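Local atomic coordinates of UDP-N-acetylenolpyruvoylglucosamine reductase (Listeria monocytogenes, PDB entry 3TX1), a protein that probably catalyses the FAD-dependent, NADPH-driven reduction of UDP-N-acetylenolpyruvoylglucosamine to UDP-N-acetylmuramate in peptidoglycan biosynthesis. Residues I79-L84 / V100-D105; G163-V168 / A208-A213; L169-V174 / K183-E188; V174-G179 / K201-L206. All blocks are in the same frame, centred on the assembly; numbering follows the deposited sequence.

Contact 1: residues I79-L84 / V100-D105. With FAD (flavin-adenine dinucleotide), chain B.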
# COMPACT_ATOMS: atom_id res chain seq x y z
N ILE A 79 -22.24 -7.55 -1.80
CA ILE A 79 -21.32 -7.85 -0.69
C ILE A 79 -20.14 -6.88 -0.75
O ILE A 79 -19.38 -6.88 -1.75
CB ILE A 79 -20.75 -9.29 -0.79
CG1 ILE A 79 -21.87 -10.33 -0.86
CG2 ILE A 79 -19.76 -9.56 0.34
CD1 ILE A 79 -21.41 -11.73 -1.22
N PRO A 80 -19.99 -6.00 0.28
CA PRO A 80 -18.84 -5.09 0.33
C PRO A 80 -17.56 -5.85 0.02
O PRO A 80 -17.36 -6.96 0.52
CB PRO A 80 -18.83 -4.59 1.79
CG PRO A 80 -20.02 -5.24 2.46
CD PRO A 80 -20.94 -5.72 1.38
N LEU A 81 -16.72 -5.28 -0.83
CA LEU A 81 -15.49 -5.96 -1.22
C LEU A 81 -14.27 -5.07 -0.94
O LEU A 81 -14.31 -3.87 -1.18
CB LEU A 81 -15.58 -6.32 -2.71
CG LEU A 81 -14.32 -6.60 -3.56
CD1 LEU A 81 -13.90 -8.07 -3.61
CD2 LEU A 81 -14.66 -6.11 -4.96
N THR A 82 -13.18 -5.65 -0.44
CA THR A 82 -12.01 -4.84 -0.20
C THR A 82 -10.83 -5.51 -0.87
O THR A 82 -10.72 -6.74 -0.90
CB THR A 82 -11.63 -4.72 1.30
OG1 THR A 82 -12.80 -4.53 2.11
CG2 THR A 82 -10.62 -3.55 1.51
N ILE A 83 -9.92 -4.68 -1.39
CA ILE A 83 -8.72 -5.17 -1.97
C ILE A 83 -7.62 -4.85 -1.03
O ILE A 83 -7.46 -3.70 -0.66
CB ILE A 83 -8.35 -4.40 -3.22
CG1 ILE A 83 -9.58 -4.28 -4.08
CG2 ILE A 83 -7.20 -5.12 -3.94
CD1 ILE A 83 -10.19 -5.63 -4.36
N LEU A 84 -6.87 -5.87 -0.66
CA LEU A 84 -5.73 -5.69 0.20
C LEU A 84 -4.43 -6.01 -0.55
O LEU A 84 -4.27 -7.08 -1.10
CB LEU A 84 -5.87 -6.60 1.41
CG LEU A 84 -4.63 -6.79 2.29
CD1 LEU A 84 -4.41 -5.61 3.24
CD2 LEU A 84 -4.79 -8.09 3.06
N VAL A 100 -15.89 -9.38 1.57
CA VAL A 100 -14.84 -10.22 1.03
C VAL A 100 -13.61 -9.35 0.81
O VAL A 100 -13.70 -8.25 0.27
CB VAL A 100 -15.28 -10.77 -0.34
CG1 VAL A 100 -14.14 -11.46 -1.10
CG2 VAL A 100 -16.46 -11.71 -0.18
N ILE A 101 -12.46 -9.86 1.24
CA ILE A 101 -11.19 -9.19 1.03
C ILE A 101 -10.46 -10.02 -0.03
O ILE A 101 -10.37 -11.25 0.10
CB ILE A 101 -10.35 -9.10 2.34
CG1 ILE A 101 -10.92 -8.06 3.32
CG2 ILE A 101 -8.91 -8.72 2.04
CD1 ILE A 101 -12.26 -8.44 3.93
N LEU A 102 -9.97 -9.36 -1.08
CA LEU A 102 -9.22 -9.99 -2.15
C LEU A 102 -7.78 -9.60 -2.06
O LEU A 102 -7.46 -8.42 -2.00
CB LEU A 102 -9.68 -9.48 -3.50
CG LEU A 102 -10.69 -10.08 -4.45
CD1 LEU A 102 -10.60 -9.22 -5.70
CD2 LEU A 102 -10.27 -11.49 -4.80
N HIS A 103 -6.92 -10.60 -2.13
CA HIS A 103 -5.51 -10.41 -2.04
C HIS A 103 -4.93 -11.07 -3.27
O HIS A 103 -5.06 -12.28 -3.51
CB HIS A 103 -5.02 -11.01 -0.71
CG HIS A 103 -3.57 -10.73 -0.38
ND1 HIS A 103 -3.08 -9.48 -0.27
CD2 HIS A 103 -2.52 -11.60 -0.10
CE1 HIS A 103 -1.76 -9.55 0.02
NE2 HIS A 103 -1.42 -10.84 0.12
N LEU A 104 -4.26 -10.27 -4.08
CA LEU A 104 -3.79 -10.74 -5.36
C LEU A 104 -2.35 -11.13 -5.31
O LEU A 104 -1.61 -10.95 -6.24
CB LEU A 104 -4.00 -9.69 -6.41
CG LEU A 104 -5.31 -8.95 -6.32
CD1 LEU A 104 -5.21 -7.62 -6.99
CD2 LEU A 104 -6.42 -9.75 -6.91
N ASP A 105 -1.96 -11.70 -4.20
CA ASP A 105 -0.61 -12.14 -3.96
C ASP A 105 -0.12 -13.03 -5.09
O ASP A 105 1.01 -12.89 -5.53
CB ASP A 105 -0.58 -12.93 -2.66
CG ASP A 105 0.67 -12.68 -1.86
OD1 ASP A 105 1.66 -12.19 -2.44
OD2 ASP A 105 0.67 -12.96 -0.64
PA FAD B . -2.06 -1.52 0.97
O1A FAD B . -2.34 -2.98 1.03
O2A FAD B . -1.52 -0.82 2.19
O5B FAD B . -3.42 -0.75 0.64
C5B FAD B . -3.18 0.54 0.07
C4B FAD B . -4.39 1.07 -0.67
O4B FAD B . -4.37 0.64 -2.02
C3B FAD B . -5.74 0.66 -0.13
O3B FAD B . -6.67 1.70 -0.52
C2B FAD B . -6.01 -0.60 -0.95
O2B FAD B . -7.37 -1.06 -1.06
C1B FAD B . -5.53 -0.15 -2.29
N9A FAD B . -5.05 -1.28 -3.07
C8A FAD B . -4.12 -2.18 -2.72
N7A FAD B . -3.91 -3.02 -3.78
C5A FAD B . -4.70 -2.66 -4.81
C6A FAD B . -5.03 -3.12 -6.18
N6A FAD B . -4.44 -4.21 -6.77
N1A FAD B . -5.95 -2.41 -6.87
C2A FAD B . -6.55 -1.34 -6.37
N3A FAD B . -6.35 -0.89 -5.14
C4A FAD B . -5.45 -1.49 -4.32
N1 FAD B . 4.58 5.41 0.09
C2 FAD B . 5.14 6.31 -0.75
O2 FAD B . 4.46 6.80 -1.67
N3 FAD B . 6.43 6.68 -0.70
C4 FAD B . 7.28 6.24 0.21
O4 FAD B . 8.47 6.64 0.25
C4X FAD B . 6.74 5.26 1.17
N5 FAD B . 7.52 4.76 2.12
C5X FAD B . 7.07 3.87 3.02
C6 FAD B . 7.96 3.38 3.96
C7 FAD B . 7.56 2.45 4.88
C7M FAD B . 8.53 1.94 5.92
C8 FAD B . 6.15 1.99 4.82
C8M FAD B . 5.63 1.00 5.79
C9 FAD B . 5.28 2.48 3.88
C9A FAD B . 5.69 3.42 2.97
N10 FAD B . 4.81 3.92 1.98
C10 FAD B . 5.32 4.86 1.06
C1' FAD B . 3.40 3.49 1.94
C2' FAD B . 3.21 2.28 1.05
O2' FAD B . 4.46 1.64 0.81
C3' FAD B . 2.65 2.68 -0.30
O3' FAD B . 1.46 3.42 -0.05
C4' FAD B . 2.32 1.43 -1.12
O4' FAD B . 2.29 1.71 -2.52
C5' FAD B . 1.05 0.73 -0.65
O5' FAD B . 1.15 -0.61 -1.07
P FAD B . 0.26 -1.78 -0.49
O1P FAD B . 0.29 -2.83 -1.54
O2P FAD B . 0.84 -2.05 0.86
O3P FAD B . -1.17 -1.17 -0.29
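The imidazole of His103 meets Leu84 at its edge: ND1 donates a 2.8 Å hydrogen bond to Leu84 O, which lies close to the ring plane, although the donor stands above the carbonyl plane. Histidine suits this place because its ring N-H can satisfy that carbonyl. CG of His103 is anti to the backbone N (chi1 -172°), swinging ND1 to Leu84 O. One ring face has Asp105 N above it, offset toward the rim, and Tyr46 packs edge-to-face with the ring. The adenine of FAD is the other flat group; Ile83 CG2 lies over one of its faces, 3.6 Å from FAD C5A, while Leu104 CD1 reaches its amino nitrogen. Ile83 suits its place by its branching: its CD1 lies alongside Leu102, 3.9 Å from Leu102 CD1. The backbones run parallel, Thr82 giving its N to Val100 O (2.7 Å) and its O to Leu102 N (2.7 Å). Leu84 CB packs on Ile101 CG2 on the opposite face of the sheet. Strand 100-103 sits between 54-60 and 81-84, the two strands of a beta-alpha-beta unit closed by helix 64-76, in the FAD-binding domain, where Ile83 O accepts a 2.7 Å hydrogen bond from the ribose hydroxyl FAD O2B.

Contact 2: residues G163-V168 / A208-A213; sequences GEISDV and ATFSLA
The weakly bonded helical turn about 165-168 meets strand 208-211 through Val168 O, which accepts a 3.0 Å hydrogen bond from Ser211 N, bent to 143° at the hydrogen. The same oxygen receives a CA-H...O contact from Phe210 CA at 3.1 Å, and it lies at the edge of the Phe210 ring, near its plane. One carbonyl oxygen thus meets both the N-H of Ser211 and the CA-H of Phe210. Within the turn, Val168 N is bonded to Ile165 O (2.8 Å). The side chains add an apolar seam. Val168 points toward the strand; its CG1 lies against Ser211 O and Leu212 CD2, and Val168 CB is 4.1 Å from Leu212 CD2. A compact beta-branched residue suits this spot, since it fills the angle between turn and strand without a long chain to place. Ile165 is longer: bent at its second torsion (chi2 -75°), it brings CD1 to 3.8 Å from Phe210 CE2, in an approach that is neither face-on nor edge-on. Phe210 also packs on Ile150 and Ile165 on Leu154, both of helix 150-156, so the ring is packed between the turn and that helix. Ile165 lies about 9 Å, side chain to side chain, from Arg194, a predicted active-site residue. Chemically, one directional backbone bond fixes where the turn meets the strand, while the apolar contacts around it give bulk but little direction.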
# COMPACT_ATOMS: atom_id res chain seq x y z
N GLY A 163 10.20 11.81 -7.10
CA GLY A 163 9.72 10.83 -8.11
C GLY A 163 8.30 10.33 -7.77
O GLY A 163 7.84 10.47 -6.63
N GLU A 164 7.61 9.75 -8.75
CA GLU A 164 6.22 9.32 -8.57
C GLU A 164 5.78 8.40 -9.69
O GLU A 164 6.24 8.56 -10.80
CB GLU A 164 5.33 10.54 -8.57
CG GLU A 164 4.17 10.38 -7.61
CD GLU A 164 3.51 11.70 -7.28
OE1 GLU A 164 3.60 12.63 -8.12
OE2 GLU A 164 2.89 11.79 -6.19
N ILE A 165 4.89 7.44 -9.38
CA ILE A 165 4.38 6.42 -10.34
C ILE A 165 3.75 7.07 -11.56
O ILE A 165 3.98 6.62 -12.69
CB ILE A 165 3.39 5.43 -9.68
CG1 ILE A 165 4.09 4.44 -8.75
CG2 ILE A 165 2.61 4.62 -10.71
CD1 ILE A 165 4.86 3.33 -9.44
N SER A 166 2.97 8.13 -11.35
CA SER A 166 2.32 8.83 -12.46
C SER A 166 3.36 9.36 -13.40
O SER A 166 3.10 9.47 -14.59
CB SER A 166 1.36 9.93 -12.00
OG SER A 166 2.05 10.96 -11.30
N ASP A 167 4.54 9.71 -12.89
CA ASP A 167 5.63 10.13 -13.79
C ASP A 167 5.89 9.08 -14.85
O ASP A 167 6.20 9.43 -15.98
CB ASP A 167 6.96 10.36 -13.05
CG ASP A 167 6.92 11.57 -12.14
OD1 ASP A 167 6.14 12.50 -12.44
OD2 ASP A 167 7.69 11.60 -11.15
N VAL A 168 5.76 7.79 -14.53
CA VAL A 168 6.06 6.78 -15.53
C VAL A 168 5.01 5.74 -15.82
O VAL A 168 5.31 4.74 -16.51
CB VAL A 168 7.40 6.06 -15.27
CG1 VAL A 168 8.56 6.94 -15.65
CG2 VAL A 168 7.48 5.55 -13.83
N ALA A 208 0.42 -3.48 -14.40
CA ALA A 208 0.81 -2.12 -14.77
C ALA A 208 1.96 -2.06 -15.79
O ALA A 208 2.85 -2.94 -15.80
CB ALA A 208 1.16 -1.32 -13.51
N THR A 209 1.93 -1.04 -16.65
CA THR A 209 2.97 -0.83 -17.67
C THR A 209 3.66 0.51 -17.46
O THR A 209 3.02 1.57 -17.54
CB THR A 209 2.42 -0.76 -19.11
OG1 THR A 209 1.78 -1.99 -19.47
CG2 THR A 209 3.55 -0.56 -20.07
N PHE A 210 4.96 0.46 -17.21
CA PHE A 210 5.75 1.68 -17.03
C PHE A 210 6.63 1.99 -18.25
O PHE A 210 7.36 1.11 -18.74
CB PHE A 210 6.61 1.54 -15.80
CG PHE A 210 5.90 1.01 -14.60
CD1 PHE A 210 6.04 -0.33 -14.24
CD2 PHE A 210 5.15 1.85 -13.78
CE1 PHE A 210 5.42 -0.83 -13.11
CE2 PHE A 210 4.53 1.36 -12.64
CZ PHE A 210 4.67 0.02 -12.31
N SER A 211 6.54 3.23 -18.76
CA SER A 211 7.34 3.72 -19.90
C SER A 211 8.73 4.20 -19.44
O SER A 211 8.88 5.36 -19.04
CB SER A 211 6.65 4.90 -20.56
OG SER A 211 5.72 4.50 -21.53
N LEU A 212 9.75 3.38 -19.50
CA LEU A 212 11.03 3.84 -19.04
C LEU A 212 11.97 4.26 -20.16
O LEU A 212 11.65 4.17 -21.32
CB LEU A 212 11.69 2.80 -18.14
CG LEU A 212 10.85 2.16 -17.04
CD1 LEU A 212 11.67 1.22 -16.19
CD2 LEU A 212 10.08 3.15 -16.21
N ALA A 213 13.13 4.74 -19.81
CA ALA A 213 14.11 5.09 -20.82
C ALA A 213 15.45 4.34 -20.61
O ALA A 213 15.84 4.04 -19.48
CB ALA A 213 14.33 6.60 -20.83

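Contact 3: residues L169-V174 / K183-E188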
# COMPACT_ATOMS: atom_id res chain seq x y z
N LEU A 169 3.80 5.96 -15.36
CA LEU A 169 2.75 5.00 -15.61
C LEU A 169 2.33 5.09 -17.05
O LEU A 169 1.84 6.10 -17.45
CB LEU A 169 1.56 5.33 -14.75
CG LEU A 169 0.58 4.21 -14.47
CD1 LEU A 169 1.19 2.85 -14.63
CD2 LEU A 169 0.12 4.44 -13.06
N GLU A 170 2.50 4.02 -17.81
CA GLU A 170 2.11 4.05 -19.20
C GLU A 170 0.65 3.58 -19.34
O GLU A 170 -0.22 4.30 -19.84
CB GLU A 170 2.98 3.11 -20.01
CG GLU A 170 2.52 2.90 -21.44
CD GLU A 170 2.58 4.15 -22.30
OE1 GLU A 170 3.21 5.15 -21.87
OE2 GLU A 170 1.96 4.12 -23.39
N ALA A 171 0.42 2.34 -18.90
CA ALA A 171 -0.86 1.68 -19.04
C ALA A 171 -1.12 0.77 -17.84
O ALA A 171 -0.19 0.36 -17.14
CB ALA A 171 -0.86 0.86 -20.32
N ALA A 172 -2.38 0.44 -17.63
CA ALA A 172 -2.79 -0.47 -16.57
C ALA A 172 -3.97 -1.33 -16.99
O ALA A 172 -4.85 -0.89 -17.75
CB ALA A 172 -3.15 0.32 -15.34
N THR A 173 -3.96 -2.58 -16.50
CA THR A 173 -5.10 -3.46 -16.69
C THR A 173 -5.88 -3.43 -15.38
O THR A 173 -5.33 -3.65 -14.31
CB THR A 173 -4.71 -4.90 -16.96
OG1 THR A 173 -3.80 -4.94 -18.05
CG2 THR A 173 -5.96 -5.72 -17.31
N VAL A 174 -7.18 -3.25 -15.49
CA VAL A 174 -7.97 -3.07 -14.33
C VAL A 174 -9.35 -3.78 -14.38
O VAL A 174 -9.81 -4.22 -15.44
CB VAL A 174 -8.12 -1.55 -14.20
CG1 VAL A 174 -9.55 -1.09 -14.03
CG2 VAL A 174 -7.18 -1.01 -13.14
N LYS A 183 -8.67 -1.99 -20.07
CA LYS A 183 -7.26 -1.67 -20.35
C LYS A 183 -7.14 -0.16 -20.46
O LYS A 183 -7.80 0.46 -21.29
CB LYS A 183 -6.80 -2.39 -21.63
CG LYS A 183 -6.29 -3.80 -21.37
CD LYS A 183 -6.28 -4.67 -22.62
CE LYS A 183 -5.05 -5.58 -22.72
NZ LYS A 183 -4.77 -6.43 -21.53
N LEU A 184 -6.33 0.45 -19.60
CA LEU A 184 -6.23 1.92 -19.58
C LEU A 184 -4.95 2.48 -20.16
O LEU A 184 -3.94 1.80 -20.17
CB LEU A 184 -6.40 2.46 -18.15
CG LEU A 184 -7.74 2.28 -17.45
CD1 LEU A 184 -7.59 2.63 -15.98
CD2 LEU A 184 -8.83 3.12 -18.09
N LYS A 185 -5.02 3.73 -20.63
CA LYS A 185 -3.84 4.44 -21.15
C LYS A 185 -3.63 5.73 -20.38
O LYS A 185 -4.52 6.20 -19.65
CB LYS A 185 -3.95 4.77 -22.65
CG LYS A 185 -4.30 3.62 -23.58
CD LYS A 185 -3.35 2.43 -23.46
CE LYS A 185 -3.94 1.24 -24.20
NZ LYS A 185 -3.19 -0.03 -23.99
N ARG A 186 -2.44 6.29 -20.57
CA ARG A 186 -1.99 7.53 -19.96
C ARG A 186 -3.11 8.52 -19.69
O ARG A 186 -3.35 8.89 -18.53
CB ARG A 186 -0.96 8.18 -20.86
CG ARG A 186 0.47 7.67 -20.71
CD ARG A 186 1.33 8.58 -19.84
NE ARG A 186 2.68 8.04 -19.77
CZ ARG A 186 3.69 8.60 -19.12
NH1 ARG A 186 3.53 9.75 -18.47
NH2 ARG A 186 4.88 7.99 -19.11
N SER A 187 -3.80 8.94 -20.76
CA SER A 187 -4.87 9.95 -20.71
C SER A 187 -5.88 9.71 -19.59
O SER A 187 -6.32 10.64 -18.91
CB SER A 187 -5.65 9.92 -22.02
OG SER A 187 -4.77 9.71 -23.11
N GLU A 188 -6.22 8.44 -19.42
CA GLU A 188 -7.23 8.01 -18.49
C GLU A 188 -6.67 7.81 -17.09
O GLU A 188 -7.40 7.45 -16.17
CB GLU A 188 -7.82 6.71 -19.02
CG GLU A 188 -7.91 6.68 -20.55
CD GLU A 188 -8.44 5.37 -21.10
OE1 GLU A 188 -7.67 4.66 -21.78
OE2 GLU A 188 -9.62 5.03 -20.85
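Glu170 OE1 has two partners: Arg186 NE, in a long salt bridge of 3.6 Å, and Ser211 OG of strand 204-214, in a hydrogen bond. The carboxylate meets the guanidinium at its edge, with the two planes 65° apart. The Glu170 chain starts out extended and kinks at chi2 (65°), bringing the acid round to the arginine. Over one face of the guanidinium lies Leu169 O, poorly angled for hydrogen bonding. A long, flexible arginine suits this outer place because it can extend across to the carboxylate of Glu170. The strands form a beta hairpin, 169-175 with 181-185, and strand 169-175 also pairs with strand 204-214, where Glu170 and Ala171 both face Thr209, a classic beta bulge. Ala172 and Leu184 are a hydrogen-bonded antiparallel pair: Leu184 N reaches Ala172 O at 2.7 Å and 174°, whereas Ala172 N to Leu184 O is longer, 3.3 Å. Small Ala172 leaves room for Leu154 of helix 150-156 on its face. On the other face Thr173 and Lys183 run side by side, Thr173 OG1 being hydrogen-bonded to Asp207. Glu188 folds back and its OE1 accepts Lys185 N at 3.0 Å, while Glu188 N bonds to Lys185 O.

Contact 4: residues V174-G179 / K201-L206; sequences VLTQTG and KNYIVL. With FAD (flavin-adenine dinucleotide), chain B.
An antiparallel strand pair, the end of 169-175 beside the start of 204-214, forms here the wall against which the adenine of FAD is read. Leu175 and Ile204 are its hydrogen-bonded pair: Leu175 N donates to Ile204 O at 2.8 Å, and Ile204 N to Leu175 O at 2.9 Å, nearly straight at 176° and in the carbonyl plane on a lone pair. Val174 and Val205 are the adjoining non-hydrogen-bonded pair, so the N and O of Val205 face away from Val174. They serve the cofactor instead: Val205 N gives a 3.0 Å hydrogen bond to FAD N1A, and Val205 O accepts one of 3.1 Å from FAD N6A. Val205 CG2 packs out of the plane of the base, near its rim at FAD N1A (3.6 Å). Across the strands, Val174 meets Tyr203 at about a right angle, its CG1 lying against the CB and CG of the tyrosine. Thr176 CG2 touches the ring further out, at Tyr203 CE1. On the other face Leu175 CG packs 3.6 Å from Leu206 CD1, and both leucines are covered by helix 64-76, a buried place suited to large apolar residues. Beyond the strand the chain makes a type I turn, Gly179 N bonding to Thr176 O (2.8 Å); Gly179 has a positive phi of 106°, readily adopted without a side chain. Recognition of the adenine N1 and N6 edge by main-chain N and O, as by Val205, marks this strand as the adenine site of the FAD-binding domain.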
# COMPACT_ATOMS: atom_id res chain seq x y z
N VAL A 174 -7.18 -3.25 -15.49
CA VAL A 174 -7.97 -3.07 -14.33
C VAL A 174 -9.35 -3.78 -14.38
O VAL A 174 -9.81 -4.22 -15.44
CB VAL A 174 -8.12 -1.55 -14.20
CG1 VAL A 174 -9.55 -1.09 -14.03
CG2 VAL A 174 -7.18 -1.01 -13.14
N LEU A 175 -9.97 -3.92 -13.21
CA LEU A 175 -11.32 -4.45 -13.10
C LEU A 175 -12.23 -3.40 -12.53
O LEU A 175 -11.97 -2.81 -11.49
CB LEU A 175 -11.41 -5.71 -12.23
CG LEU A 175 -10.80 -7.05 -12.72
CD1 LEU A 175 -11.29 -8.20 -11.85
CD2 LEU A 175 -11.08 -7.38 -14.18
N THR A 176 -13.31 -3.15 -13.24
CA THR A 176 -14.32 -2.23 -12.76
C THR A 176 -15.10 -2.95 -11.66
O THR A 176 -15.01 -4.18 -11.51
CB THR A 176 -15.25 -1.79 -13.89
OG1 THR A 176 -16.07 -2.89 -14.29
CG2 THR A 176 -14.44 -1.32 -15.10
N GLN A 177 -15.87 -2.19 -10.90
CA GLN A 177 -16.63 -2.77 -9.80
C GLN A 177 -17.60 -3.86 -10.23
O GLN A 177 -18.00 -4.70 -9.42
CB GLN A 177 -17.36 -1.70 -9.00
CG GLN A 177 -16.47 -0.93 -8.02
CD GLN A 177 -17.30 -0.10 -7.03
OE1 GLN A 177 -18.49 0.18 -7.26
NE2 GLN A 177 -16.68 0.29 -5.92
N THR A 178 -17.97 -3.86 -11.51
CA THR A 178 -18.89 -4.89 -11.99
C THR A 178 -18.12 -6.16 -12.35
O THR A 178 -18.72 -7.21 -12.55
CB THR A 178 -19.74 -4.45 -13.20
OG1 THR A 178 -18.94 -4.45 -14.36
CG2 THR A 178 -20.36 -3.09 -13.00
N GLY A 179 -16.79 -6.09 -12.40
CA GLY A 179 -16.01 -7.26 -12.77
C GLY A 179 -15.38 -7.26 -14.16
O GLY A 179 -14.60 -8.16 -14.46
N LYS A 201 -13.19 6.08 -9.14
CA LYS A 201 -13.45 5.07 -10.16
C LYS A 201 -13.21 3.69 -9.60
O LYS A 201 -13.53 2.70 -10.24
CB LYS A 201 -12.52 5.25 -11.37
CG LYS A 201 -12.54 6.67 -11.90
CD LYS A 201 -12.17 6.82 -13.37
CE LYS A 201 -12.49 8.25 -13.80
NZ LYS A 201 -12.62 8.46 -15.27
N ASN A 202 -12.68 3.62 -8.39
CA ASN A 202 -12.48 2.35 -7.67
C ASN A 202 -12.07 1.10 -8.45
O ASN A 202 -12.65 0.02 -8.28
CB ASN A 202 -13.80 2.09 -6.94
CG ASN A 202 -14.32 3.33 -6.24
OD1 ASN A 202 -13.68 4.38 -6.25
ND2 ASN A 202 -15.49 3.21 -5.64
N TYR A 203 -11.05 1.26 -9.29
CA TYR A 203 -10.55 0.16 -10.11
C TYR A 203 -9.69 -0.82 -9.35
O TYR A 203 -8.96 -0.41 -8.46
CB TYR A 203 -9.75 0.71 -11.27
CG TYR A 203 -10.56 1.53 -12.27
CD1 TYR A 203 -11.84 1.13 -12.68
CD2 TYR A 203 -10.02 2.67 -12.85
CE1 TYR A 203 -12.56 1.87 -13.61
CE2 TYR A 203 -10.73 3.40 -13.79
CZ TYR A 203 -11.99 3.00 -14.17
OH TYR A 203 -12.66 3.77 -15.11
N ILE A 204 -9.81 -2.11 -9.66
CA ILE A 204 -8.92 -3.14 -9.07
C ILE A 204 -7.80 -3.34 -10.08
O ILE A 204 -8.00 -3.83 -11.18
CB ILE A 204 -9.61 -4.51 -8.79
CG1 ILE A 204 -10.63 -4.42 -7.66
CG2 ILE A 204 -8.58 -5.56 -8.40
CD1 ILE A 204 -12.03 -4.02 -8.07
N VAL A 205 -6.61 -2.91 -9.73
CA VAL A 205 -5.50 -3.03 -10.64
C VAL A 205 -5.09 -4.47 -10.75
O VAL A 205 -4.92 -5.13 -9.72
CB VAL A 205 -4.31 -2.23 -10.08
CG1 VAL A 205 -3.06 -2.36 -10.96
CG2 VAL A 205 -4.73 -0.78 -9.86
N LEU A 206 -4.94 -4.97 -11.98
CA LEU A 206 -4.40 -6.31 -12.24
C LEU A 206 -2.93 -6.33 -12.71
O LEU A 206 -2.16 -7.20 -12.32
CB LEU A 206 -5.27 -7.09 -13.19
CG LEU A 206 -6.67 -7.36 -12.65
CD1 LEU A 206 -7.52 -7.96 -13.75
CD2 LEU A 206 -6.62 -8.28 -11.45
PA FAD B . -2.06 -1.52 0.97
O1A FAD B . -2.34 -2.98 1.03
O2A FAD B . -1.52 -0.82 2.19
O5B FAD B . -3.42 -0.75 0.64
C5B FAD B . -3.18 0.54 0.07
C4B FAD B . -4.39 1.07 -0.67
O4B FAD B . -4.37 0.64 -2.02
C3B FAD B . -5.74 0.66 -0.13
O3B FAD B . -6.67 1.70 -0.52
C2B FAD B . -6.01 -0.60 -0.95
O2B FAD B . -7.37 -1.06 -1.06
C1B FAD B . -5.53 -0.15 -2.29
N9A FAD B . -5.05 -1.28 -3.07
C8A FAD B . -4.12 -2.18 -2.72
N7A FAD B . -3.91 -3.02 -3.78
C5A FAD B . -4.70 -2.66 -4.81
C6A FAD B . -5.03 -3.12 -6.18
N6A FAD B . -4.44 -4.21 -6.77
N1A FAD B . -5.95 -2.41 -6.87
C2A FAD B . -6.55 -1.34 -6.37
N3A FAD B . -6.35 -0.89 -5.14
C4A FAD B . -5.45 -1.49 -4.32
N1 FAD B . 4.58 5.41 0.09
C2 FAD B . 5.14 6.31 -0.75
O2 FAD B . 4.46 6.80 -1.67
N3 FAD B . 6.43 6.68 -0.70
C4 FAD B . 7.28 6.24 0.21
O4 FAD B . 8.47 6.64 0.25
C4X FAD B . 6.74 5.26 1.17
N5 FAD B . 7.52 4.76 2.12
C5X FAD B . 7.07 3.87 3.02
C6 FAD B . 7.96 3.38 3.96
C7 FAD B . 7.56 2.45 4.88
C7M FAD B . 8.53 1.94 5.92
C8 FAD B . 6.15 1.99 4.82
C8M FAD B . 5.63 1.00 5.79
C9 FAD B . 5.28 2.48 3.88
C9A FAD B . 5.69 3.42 2.97
N10 FAD B . 4.81 3.92 1.98
C10 FAD B . 5.32 4.86 1.06
C1' FAD B . 3.40 3.49 1.94
C2' FAD B . 3.21 2.28 1.05
O2' FAD B . 4.46 1.64 0.81
C3' FAD B . 2.65 2.68 -0.30
O3' FAD B . 1.46 3.42 -0.05
C4' FAD B . 2.32 1.43 -1.12
O4' FAD B . 2.29 1.71 -2.52
C5' FAD B . 1.05 0.73 -0.65
O5' FAD B . 1.15 -0.61 -1.07
P FAD B . 0.26 -1.78 -0.49
O1P FAD B . 0.29 -2.83 -1.54
O2P FAD B . 0.84 -2.05 0.86
O3P FAD B . -1.17 -1.17 -0.29

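How the contacts relate
From the N terminus, contact 1 is complete first, its short loop closing at 100-105 within the mixed sheet of the FAD-binding domain. Contact 2 then opens at 163-168 and closes at 208-213, enclosing both remaining contacts. Inside that loop contacts 3 and 4 cross: 169-174 pairs with 183-188 and 174-179 with 201-206, and Val174 belongs to both. Strand 169-175 thus lies between 181-185 and 204-214, and contacts 2, 3 and 4 all draw on one antiparallel sheet. Contacts 1 and 4 join the two sheets, touching at Ile83 CD1 and Ile204 CG1 (3.5 Å), and both reach FAD. Contacts 1 and 2 lie about 26 Å apart between centres.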